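Adhesion G-protein coupled receptor G6 (Danio rerio, PDB 6V55) probably works in cell adhesion and signalling during myelination, as a receptor whose large extracellular region joins several domains and binds calcium. Local coordinates at residues A[188-193]-A[239-244]; A[731-736]-A[744-749]. One frame throughout, in Å; residues are numbered along the deposited sequence.

Contact 1: A[188-193]-A[239-244]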
ATOM      1  N   ILE A 188      39.152 -43.158  -8.881  1.00 50.54           N
ATOM      2  CA  ILE A 188      38.222 -43.482  -9.969  1.00 39.07           C
ATOM      3  C   ILE A 188      38.090 -44.996 -10.106  1.00 45.05           C
ATOM      4  O   ILE A 188      39.079 -45.693 -10.370  1.00 47.26           O
ATOM      5  CB  ILE A 188      38.630 -42.862 -11.314  1.00 38.85           C
ATOM      6  CG1 ILE A 188      38.924 -41.372 -11.176  1.00 38.29           C
ATOM      7  CG2 ILE A 188      37.488 -43.012 -12.291  1.00 38.45           C
ATOM      8  CD1 ILE A 188      39.345 -40.702 -12.465  1.00 38.07           C
ATOM      9  N   GLY A 189      36.854 -45.487  -9.996  1.00 43.84           N
ATOM     10  CA  GLY A 189      36.556 -46.908 -10.057  1.00 44.68           C
ATOM     11  C   GLY A 189      37.157 -47.674  -8.894  1.00 44.48           C
ATOM     12  O   GLY A 189      36.548 -47.812  -7.823  1.00 42.35           O
ATOM     13  N   ALA A 190      38.365 -48.189  -9.114  1.00 44.63           N
ATOM     14  CA  ALA A 190      39.160 -48.802  -8.065  1.00 43.59           C
ATOM     15  C   ALA A 190      40.584 -48.285  -8.052  1.00 45.45           C
ATOM     16  O   ALA A 190      41.398 -48.790  -7.273  1.00 48.86           O
ATOM     17  CB  ALA A 190      39.185 -50.331  -8.216  1.00 42.78           C
ATOM     18  N   SER A 191      40.911 -47.306  -8.886  1.00 46.01           N
ATOM     19  CA  SER A 191      42.272 -46.819  -9.034  1.00 46.93           C
ATOM     20  C   SER A 191      42.429 -45.472  -8.342  1.00 44.17           C
ATOM     21  O   SER A 191      41.458 -44.833  -7.937  1.00 41.05           O
ATOM     22  CB  SER A 191      42.640 -46.697 -10.516  1.00 49.98           C
ATOM     23  OG  SER A 191      41.723 -45.840 -11.188  1.00 52.04           O
ATOM     24  N   TYR A 192      43.680 -45.034  -8.228  1.00 44.36           N
ATOM     25  CA  TYR A 192      44.021 -43.776  -7.578  1.00 42.06           C
ATOM     26  C   TYR A 192      44.815 -42.914  -8.544  1.00 41.84           C
ATOM     27  O   TYR A 192      45.906 -43.302  -8.984  1.00 42.57           O
ATOM     28  CB  TYR A 192      44.830 -44.020  -6.315  1.00 42.09           C
ATOM     29  CG  TYR A 192      44.049 -44.534  -5.149  1.00 43.26           C
ATOM     30  CD1 TYR A 192      43.608 -43.673  -4.135  1.00 43.53           C
ATOM     31  CD2 TYR A 192      43.762 -45.897  -5.049  1.00 45.07           C
ATOM     32  CE1 TYR A 192      42.881 -44.170  -3.048  1.00 46.45           C
ATOM     33  CE2 TYR A 192      43.051 -46.401  -3.994  1.00 48.29           C
ATOM     34  CZ  TYR A 192      42.613 -45.544  -2.998  1.00 50.75           C
ATOM     35  OH  TYR A 192      41.920 -46.119  -1.968  1.00 51.98           O
ATOM     36  N   CYS A 193      44.271 -41.750  -8.866  1.00 42.82           N
ATOM     37  CA  CYS A 193      44.908 -40.786  -9.755  1.00 45.59           C
ATOM     38  C   CYS A 193      45.287 -39.580  -8.907  1.00 42.89           C
ATOM     39  O   CYS A 193      44.420 -38.775  -8.546  1.00 39.34           O
ATOM     40  CB  CYS A 193      43.970 -40.411 -10.900  1.00 51.68           C
ATOM     41  SG  CYS A 193      43.351 -41.855 -11.833  1.00 60.93           S
ATOM     42  N   GLN A 239      41.872 -46.071 -17.395  1.00 41.22           N
ATOM     43  CA  GLN A 239      41.233 -46.324 -18.682  1.00 41.05           C
ATOM     44  C   GLN A 239      40.491 -47.653 -18.722  1.00 41.38           C
ATOM     45  O   GLN A 239      39.900 -47.988 -19.750  1.00 42.06           O
ATOM     46  CB  GLN A 239      42.263 -46.287 -19.800  1.00 41.38           C
ATOM     47  CG  GLN A 239      43.376 -45.281 -19.612  1.00 42.80           C
ATOM     48  CD  GLN A 239      44.401 -45.364 -20.736  1.00 45.82           C
ATOM     49  OE1 GLN A 239      45.519 -45.870 -20.552  1.00 42.40           O
ATOM     50  NE2 GLN A 239      44.013 -44.889 -21.921  1.00 47.50           N
ATOM     51  N   ILE A 240      40.532 -48.406 -17.629  1.00 43.68           N
ATOM     52  CA  ILE A 240      39.824 -49.666 -17.462  1.00 43.66           C
ATOM     53  C   ILE A 240      38.392 -49.462 -16.942  1.00 43.19           C
ATOM     54  O   ILE A 240      37.510 -50.290 -17.190  1.00 46.02           O
ATOM     55  CB  ILE A 240      40.716 -50.507 -16.521  1.00 42.89           C
ATOM     56  CG1 ILE A 240      42.054 -50.727 -17.196  1.00 43.47           C
ATOM     57  CG2 ILE A 240      40.193 -51.858 -16.185  1.00 43.35           C
ATOM     58  CD1 ILE A 240      41.963 -51.401 -18.557  1.00 43.69           C
ATOM     59  N   TYR A 241      38.111 -48.340 -16.291  1.00 40.92           N
ATOM     60  CA  TYR A 241      36.892 -48.200 -15.512  1.00 40.44           C
ATOM     61  C   TYR A 241      35.861 -47.334 -16.216  1.00 39.64           C
ATOM     62  O   TYR A 241      36.182 -46.437 -16.996  1.00 39.31           O
ATOM     63  CB  TYR A 241      37.192 -47.621 -14.133  1.00 40.35           C
ATOM     64  CG  TYR A 241      38.102 -48.522 -13.353  1.00 44.14           C
ATOM     65  CD1 TYR A 241      37.646 -49.742 -12.864  1.00 43.76           C
ATOM     66  CD2 TYR A 241      39.439 -48.174 -13.137  1.00 47.40           C
ATOM     67  CE1 TYR A 241      38.493 -50.587 -12.154  1.00 46.11           C
ATOM     68  CE2 TYR A 241      40.292 -49.010 -12.432  1.00 47.38           C
ATOM     69  CZ  TYR A 241      39.809 -50.212 -11.943  1.00 49.12           C
ATOM     70  OH  TYR A 241      40.651 -51.046 -11.246  1.00 54.82           O
ATOM     71  N   THR A 242      34.607 -47.618 -15.906  1.00 39.68           N
ATOM     72  CA  THR A 242      33.468 -46.850 -16.370  1.00 42.35           C
ATOM     73  C   THR A 242      32.603 -46.566 -15.154  1.00 39.33           C
ATOM     74  O   THR A 242      32.371 -47.462 -14.336  1.00 40.49           O
ATOM     75  CB  THR A 242      32.684 -47.637 -17.438  1.00 44.76           C
ATOM     76  OG1 THR A 242      33.559 -47.985 -18.524  1.00 40.78           O
ATOM     77  CG2 THR A 242      31.497 -46.842 -17.964  1.00 37.81           C
ATOM     78  N   LEU A 243      32.152 -45.328 -15.010  1.00 37.47           N
ATOM     79  CA  LEU A 243      31.291 -44.994 -13.885  1.00 37.07           C
ATOM     80  C   LEU A 243      29.856 -45.364 -14.246  1.00 36.72           C
ATOM     81  O   LEU A 243      29.307 -44.829 -15.211  1.00 36.26           O
ATOM     82  CB  LEU A 243      31.428 -43.510 -13.545  1.00 36.47           C
ATOM     83  CG  LEU A 243      32.863 -42.996 -13.358  1.00 36.74           C
ATOM     84  CD1 LEU A 243      32.892 -41.498 -13.075  1.00 36.10           C
ATOM     85  CD2 LEU A 243      33.562 -43.766 -12.255  1.00 37.39           C
ATOM     86  N   GLN A 244      29.256 -46.285 -13.492  1.00 36.97           N
ATOM     87  CA  GLN A 244      27.945 -46.791 -13.866  1.00 36.73           C
ATOM     88  C   GLN A 244      26.832 -45.812 -13.498  1.00 41.52           C
ATOM     89  O   GLN A 244      27.027 -44.835 -12.767  1.00 40.81           O
ATOM     90  CB  GLN A 244      27.670 -48.139 -13.209  1.00 37.78           C
ATOM     91  CG  GLN A 244      27.972 -49.368 -14.085  1.00 40.20           C
ATOM     92  CD  GLN A 244      27.162 -49.434 -15.387  1.00 44.79           C
ATOM     93  OE1 GLN A 244      25.999 -49.011 -15.450  1.00 37.01           O
ATOM     94  NE2 GLN A 244      27.777 -49.993 -16.433  1.00 48.52           N
TER
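The Tyr241 ring lies flat against the hairpin turn 188-191, with Gly189 over the rim of one face and Ala190 over its centre. Gly189 CA sits 4.0 Å from Tyr241 CG, and the amide nitrogen of Ala190 stands 3.7 Å above the plane of the Tyr241 ring. Gly189 has a positive phi (65°), and a CB there would come within about 2.5 Å of Tyr241 CG, so the ring can press up against the turn only because this position has no side chain. The other ring face carries Ile240 CB, from the residue just before.

The turn keeps its shape through its own bonds. Ile188 O accepts from both the backbone N and the hydroxyl of Ser191, with Ser191 OG 2.8 Å from Ile188 O in the carbonyl plane; Ser191 OG is also 3.7 Å from Tyr241 CE2. In the pentraxin-like, concanavalin-type β-sandwich this two-residue hairpin joins strands 185-188 and 191-194 at one margin of a sheet, while 239-244 belongs to the loop from strand 229-234 of the other sheet to strand 248-251. The disulfide Cys193-Cys235 ties the same two regions.

The inner side is made by buried Ile188, Ser191 and Leu243. Leu243 CD2 meets Ile188 CG2 at 4.0 Å, the two chains crossing at about a right angle, and Ile188 also touches Ile222. On the solvent side the partly exposed Tyr241 reaches exposed Ala190: Tyr241 OH lies only 3.4 Å from Ala190 CB, although the surroundings open to solvent.

Contact 2: A[731-736]-A[744-749]. Unlike the reference sequence in segment 744-749: Trp745 (reference Cys).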
ATOM      1  N   CYS A 731     -53.079  14.288   3.174  1.00 35.72           N
ATOM      2  CA  CYS A 731     -52.313  14.879   2.084  1.00 34.39           C
ATOM      3  C   CYS A 731     -51.734  16.208   2.545  1.00 36.33           C
ATOM      4  O   CYS A 731     -52.473  17.077   3.016  1.00 41.33           O
ATOM      5  CB  CYS A 731     -53.203  15.088   0.863  1.00 36.71           C
ATOM      6  SG  CYS A 731     -53.668  13.595  -0.003  0.66 41.91           S
ATOM      7  N   VAL A 732     -50.417  16.374   2.420  1.00 34.49           N
ATOM      8  CA  VAL A 732     -49.766  17.596   2.871  1.00 31.38           C
ATOM      9  C   VAL A 732     -48.880  18.162   1.767  1.00 32.01           C
ATOM     10  O   VAL A 732     -48.516  17.462   0.814  1.00 32.83           O
ATOM     11  CB  VAL A 732     -48.962  17.367   4.168  1.00 26.96           C
ATOM     12  CG1 VAL A 732     -49.909  17.385   5.358  1.00 28.52           C
ATOM     13  CG2 VAL A 732     -48.210  16.044   4.104  1.00 19.93           C
ATOM     14  N   PHE A 733     -48.583  19.465   1.872  1.00 30.41           N
ATOM     15  CA  PHE A 733     -47.545  20.102   1.070  1.00 21.61           C
ATOM     16  C   PHE A 733     -46.532  20.810   1.966  1.00 16.16           C
ATOM     17  O   PHE A 733     -46.857  21.247   3.075  1.00 16.73           O
ATOM     18  CB  PHE A 733     -48.104  21.093   0.003  1.00 18.65           C
ATOM     19  CG  PHE A 733     -48.512  22.435   0.556  1.00 24.07           C
ATOM     20  CD1 PHE A 733     -49.746  22.582   1.187  1.00 21.06           C
ATOM     21  CD2 PHE A 733     -47.685  23.563   0.422  1.00 25.61           C
ATOM     22  CE1 PHE A 733     -50.135  23.811   1.705  1.00 19.46           C
ATOM     23  CE2 PHE A 733     -48.065  24.787   0.957  1.00 24.42           C
ATOM     24  CZ  PHE A 733     -49.300  24.911   1.591  1.00 20.75           C
ATOM     25  N   TRP A 734     -45.304  20.945   1.469  1.00 15.30           N
ATOM     26  CA  TRP A 734     -44.218  21.535   2.257  1.00 24.27           C
ATOM     27  C   TRP A 734     -44.302  23.058   2.207  1.00 25.69           C
ATOM     28  O   TRP A 734     -43.996  23.668   1.177  1.00 21.21           O
ATOM     29  CB  TRP A 734     -42.845  21.081   1.769  1.00 14.39           C
ATOM     30  CG  TRP A 734     -41.753  21.478   2.749  1.00 18.08           C
ATOM     31  CD1 TRP A 734     -40.874  22.534   2.645  1.00 14.23           C
ATOM     32  CD2 TRP A 734     -41.460  20.844   4.004  1.00 19.21           C
ATOM     33  NE1 TRP A 734     -40.049  22.578   3.754  1.00 14.45           N
ATOM     34  CE2 TRP A 734     -40.395  21.557   4.602  1.00 14.98           C
ATOM     35  CE3 TRP A 734     -41.998  19.739   4.681  1.00 22.84           C
ATOM     36  CZ2 TRP A 734     -39.858  21.196   5.832  1.00 15.52           C
ATOM     37  CZ3 TRP A 734     -41.459  19.386   5.905  1.00 21.69           C
ATOM     38  CH2 TRP A 734     -40.402  20.114   6.469  1.00 16.22           C
ATOM     39  N   ASP A 735     -44.666  23.675   3.337  1.00 30.54           N
ATOM     40  CA  ASP A 735     -44.830  25.126   3.451  1.00 29.41           C
ATOM     41  C   ASP A 735     -43.558  25.699   4.056  1.00 25.01           C
ATOM     42  O   ASP A 735     -43.299  25.514   5.250  1.00 23.46           O
ATOM     43  CB  ASP A 735     -46.057  25.457   4.307  1.00 31.76           C
ATOM     44  CG  ASP A 735     -46.476  26.935   4.260  1.00 34.37           C
ATOM     45  OD1 ASP A 735     -45.732  27.825   3.769  1.00 36.39           O
ATOM     46  OD2 ASP A 735     -47.605  27.202   4.727  1.00 37.13           O
ATOM     47  N   PHE A 736     -42.812  26.469   3.250  1.00 24.71           N
ATOM     48  CA  PHE A 736     -41.558  27.079   3.699  1.00 24.94           C
ATOM     49  C   PHE A 736     -41.744  28.227   4.685  1.00 28.57           C
ATOM     50  O   PHE A 736     -40.752  28.672   5.275  1.00 29.03           O
ATOM     51  CB  PHE A 736     -40.767  27.588   2.502  1.00 22.64           C
ATOM     52  CG  PHE A 736     -39.943  26.530   1.843  1.00 21.00           C
ATOM     53  CD1 PHE A 736     -38.826  26.021   2.485  1.00 20.03           C
ATOM     54  CD2 PHE A 736     -40.300  26.032   0.597  1.00 16.11           C
ATOM     55  CE1 PHE A 736     -38.077  25.034   1.895  1.00 24.79           C
ATOM     56  CE2 PHE A 736     -39.557  25.043  -0.009  1.00 19.09           C
ATOM     57  CZ  PHE A 736     -38.443  24.542   0.630  1.00 25.11           C
ATOM     58  N   GLY A 744     -42.407  23.375   7.218  1.00 17.00           N
ATOM     59  CA  GLY A 744     -43.197  22.322   7.831  1.00 17.62           C
ATOM     60  C   GLY A 744     -44.268  21.879   6.863  1.00 17.45           C
ATOM     61  O   GLY A 744     -44.515  22.532   5.844  1.00 16.98           O
ATOM     62  N   TRP A 745     -44.881  20.732   7.171  1.00 18.11           N
ATOM     63  CA  TRP A 745     -45.979  20.233   6.349  1.00 19.38           C
ATOM     64  C   TRP A 745     -47.223  21.064   6.605  1.00 23.90           C
ATOM     65  O   TRP A 745     -47.424  21.602   7.698  1.00 22.69           O
ATOM     66  CB  TRP A 745     -46.281  18.755   6.628  1.00 20.88           C
ATOM     67  CG  TRP A 745     -45.210  17.803   6.140  1.00 26.94           C
ATOM     68  CD1 TRP A 745     -44.408  17.012   6.911  1.00 26.43           C
ATOM     69  CD2 TRP A 745     -44.830  17.546   4.773  1.00 26.53           C
ATOM     70  NE1 TRP A 745     -43.553  16.289   6.113  1.00 27.00           N
ATOM     71  CE2 TRP A 745     -43.791  16.602   4.801  1.00 23.26           C
ATOM     72  CE3 TRP A 745     -45.257  18.040   3.532  1.00 28.37           C
ATOM     73  CZ2 TRP A 745     -43.187  16.133   3.649  1.00 22.01           C
ATOM     74  CZ3 TRP A 745     -44.652  17.566   2.379  1.00 25.21           C
ATOM     75  CH2 TRP A 745     -43.634  16.620   2.448  1.00 22.40           C
ATOM     76  N   ASN A 746     -48.052  21.177   5.587  1.00 23.43           N
ATOM     77  CA  ASN A 746     -49.254  21.968   5.700  1.00 25.61           C
ATOM     78  C   ASN A 746     -50.341  21.225   4.963  1.00 33.88           C
ATOM     79  O   ASN A 746     -50.135  20.723   3.855  1.00 34.14           O
ATOM     80  CB  ASN A 746     -49.031  23.375   5.141  1.00 26.65           C
ATOM     81  CG  ASN A 746     -50.255  24.300   5.267  1.00 28.67           C
ATOM     82  OD1 ASN A 746     -51.306  23.965   5.839  1.00 28.93           O
ATOM     83  ND2 ASN A 746     -50.085  25.513   4.753  1.00 28.74           N
ATOM     84  N   SER A 747     -51.510  21.212   5.583  1.00 37.19           N
ATOM     85  CA  SER A 747     -52.640  20.444   5.105  1.00 37.31           C
ATOM     86  C   SER A 747     -53.509  21.249   4.138  1.00 30.47           C
ATOM     87  O   SER A 747     -54.288  20.652   3.378  1.00 25.74           O
ATOM     88  CB  SER A 747     -53.471  19.965   6.316  1.00 40.94           C
ATOM     89  OG  SER A 747     -54.467  19.071   5.876  1.00 47.84           O
ATOM     90  N   ASP A 748     -53.365  22.584   4.146  1.00 28.41           N
ATOM     91  CA  ASP A 748     -54.333  23.512   3.569  1.00 28.19           C
ATOM     92  C   ASP A 748     -54.358  23.427   2.053  1.00 29.12           C
ATOM     93  O   ASP A 748     -53.343  23.630   1.384  1.00 31.69           O
ATOM     94  CB  ASP A 748     -53.999  24.927   4.011  1.00 34.99           C
ATOM     95  CG  ASP A 748     -54.476  25.206   5.426  1.00 51.90           C
ATOM     96  OD1 ASP A 748     -53.957  26.160   6.062  1.00 58.58           O
ATOM     97  OD2 ASP A 748     -55.374  24.468   5.906  1.00 56.64           O
ATOM     98  N   GLY A 749     -55.517  23.091   1.519  1.00 29.74           N
ATOM     99  CA  GLY A 749     -55.719  22.972   0.102  1.00 25.50           C
ATOM    100  C   GLY A 749     -55.711  21.563  -0.414  1.00 27.18           C
ATOM    101  O   GLY A 749     -56.069  21.356  -1.575  1.00 29.94           O
TER
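Strands 731-735 and 744-746 form a small antiparallel β-ribbon, joined through the short helix 738-741, in the GPS motif of the receptor. On one side the two indoles meet T-shaped: the six-membered edge of Trp734 points at the face of Trp745, the planes at 89° and Trp734 CE3 3.6 Å from Trp745 CD2. Val732 CG2 packs against Trp745 CE3 at 3.6 Å, the two side chains crossing at about a right angle; Trp745 replaces the cysteine of the reference sequence. Trp734, its CG anti to the backbone N (chi1 -169°), lays its own face over Gly744, whose CA is 3.9 Å from the centroid of the Trp734 six-membered ring in a CH-pi contact. An alanine in place of Trp734 would remove both that lid and the edge on Trp745, and would probably loosen this face of the ribbon. Cys731 to Phe733 also ladder with the bound peptide chain, which extends the sheet.

On the other side Asn746 lies alongside Phe733 and Asp735. Its CB sits over the Phe733 ring, and its ND2 gives a hydrogen bond to the anti lone pair of Asp735 OD2, with carboxylate and amide planes only 11° apart. In an Asx turn, Asn746 OD1 takes the backbone N of Asp748 at 3.0 Å.

In the fold
Contacts 1 and 2 lie on opposite sides of the chain's centre, about 111 Å apart between centres, and share no element: one is in the pentraxin-like domain, the other in the GPS region. Each is partly buried and has a cysteine disulfide-bonded elsewhere. Contact 1 joins a hairpin tip to a loop by van der Waals packing alone; its residues hydrogen-bond within the hairpin or elsewhere in the domain, not across. Contact 2 pairs two strands, so backbone hydrogen bonds link 731-736 to 744-749, with a side-chain bond added and paired indoles on the buried side. Contact 1 covers 236 Å² between its segments, contact 2 more than twice that, and only contact 2 borders the bound peptide.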